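Local coordinates for protein hellethionin-D (Helleborus purpurascens, PDB 3SZS) that is a plant-defence thionin toxic to animal cells, seemingly acting at the cell membrane, although its precise function is not known, at residues A[20-23]-A[24-27]. Numbering follows the deposited sequence.
Sequences GGSQ and PTCG. With NA (sodium ion), chain J; NA (sodium ion), chain L.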
loop_
_atom_site.group_PDB
_atom_site.type_symbol
_atom_site.label_atom_id
_atom_site.label_comp_id
_atom_site.label_asym_id
_atom_site.label_seq_id
_atom_site.Cartn_x
_atom_site.Cartn_y
_atom_site.Cartn_z
ATOM N N GLY A 20 -2.641 -2.258 -12.383
ATOM C CA GLY A 20 -3.320 -3.546 -12.335
ATOM C C GLY A 20 -3.039 -4.442 -11.136
ATOM O O GLY A 20 -3.536 -5.569 -11.072
ATOM N N GLY A 21 -2.234 -3.981 -10.186
ATOM C CA GLY A 21 -1.849 -4.851 -9.082
ATOM C C GLY A 21 -2.938 -5.049 -8.038
ATOM O O GLY A 21 -3.669 -4.122 -7.706
ATOM N N SER A 22 -3.059 -6.274 -7.538
ATOM C CA SER A 22 -3.964 -6.588 -6.439
ATOM C C SER A 22 -3.472 -5.991 -5.137
ATOM O O SER A 22 -2.316 -5.580 -5.031
ATOM C CB SER A 22 -4.099 -8.107 -6.292
ATOM O OG SER A 22 -2.899 -8.703 -5.848
ATOM N N GLN A 23 -4.349 -5.924 -4.142
ATOM C CA GLN A 23 -3.957 -5.384 -2.847
ATOM C C GLN A 23 -2.782 -6.168 -2.244
ATOM O O GLN A 23 -1.767 -5.568 -1.866
ATOM C CB GLN A 23 -5.149 -5.325 -1.890
ATOM C CG GLN A 23 -6.169 -4.254 -2.258
ATOM C CD GLN A 23 -7.343 -4.188 -1.283
ATOM O OE1 GLN A 23 -7.664 -5.163 -0.603
ATOM N NE2 GLN A 23 -7.979 -3.032 -1.214
ATOM N N PRO A 24 -2.894 -7.505 -2.163
ATOM C CA PRO A 24 -1.769 -8.212 -1.554
ATOM C C PRO A 24 -0.443 -8.051 -2.323
ATOM O O PRO A 24 0.606 -7.888 -1.700
ATOM C CB PRO A 24 -2.249 -9.672 -1.509
ATOM C CG PRO A 24 -3.718 -9.591 -1.585
ATOM C CD PRO A 24 -3.988 -8.435 -2.500
ATOM N N THR A 25 -0.502 -8.048 -3.652
ATOM C CA THR A 25 0.696 -7.815 -4.500
ATOM C C THR A 25 1.324 -6.486 -4.201
ATOM O O THR A 25 2.544 -6.381 -3.901
ATOM C CB THR A 25 0.347 -7.873 -6.006
ATOM O OG1 THR A 25 0.190 -9.239 -6.388
ATOM C CG2 THR A 25 1.445 -7.179 -6.881
ATOM N N CYS A 26 0.501 -5.450 -4.230
ATOM C CA CYS A 26 1.038 -4.106 -4.023
ATOM C C CYS A 26 1.578 -3.927 -2.606
ATOM O O CYS A 26 2.558 -3.202 -2.377
ATOM C CB CYS A 26 -0.013 -3.067 -4.401
ATOM S SG CYS A 26 -0.406 -3.149 -6.180
ATOM N N GLY A 27 0.951 -4.602 -1.646
ATOM C CA GLY A 27 1.459 -4.586 -0.283
ATOM C C GLY A 27 2.815 -5.249 -0.196
ATOM O O GLY A 27 3.690 -4.780 0.526
HETATM NA NA NA J . -0.212 -11.205 -4.282
HETATM NA NA NA L . -5.557 -2.735 -9.473
HETATM O O HOH W 1 -7.802 -1.454 -8.807
#
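Ser22 lays its hydroxyl over the first turn of helix 23-29, against Thr25. OG stands between its own backbone N and carbonyl carbon (chi1 68°), a rotation that turns it back to face the backbone N of Thr25. The resulting capping bond, Thr25 N to Ser22 OG, is weak at 3.3 Å. A second weak hydrogen bond joins Ser22 OG to Thr25 OG1 at 3.2 Å, so the serine oxygen meets both the amide and the side chain of one residue. Thr25 OG1, held beside its backbone N by a chi1 of -77°, also binds a sodium ion at 2.9 Å.

Regular helix bonds start at once: Cys26 N donates to Ser22 O at 2.9 Å, with an N-H...O angle of 167°, and Gly27 N reaches Gln23 O over the same length. Pro24 fits this first turn, where its nitrogen has no hydrogen to give, and its CD packs 3.5 Å from Ser22 OG. On the inner side, Cys26 SG lies 3.7 Å from Gly21 CA and continues into the disulfide with Cys16, tying the turn to helix 7-18. Gly21 O and Arg17 O share another sodium ion. Gly20, with positive phi, closes helix 7-18 in a Schellman motif; two residues on, the serine N-cap opens the second helix of the thionin helical hairpin.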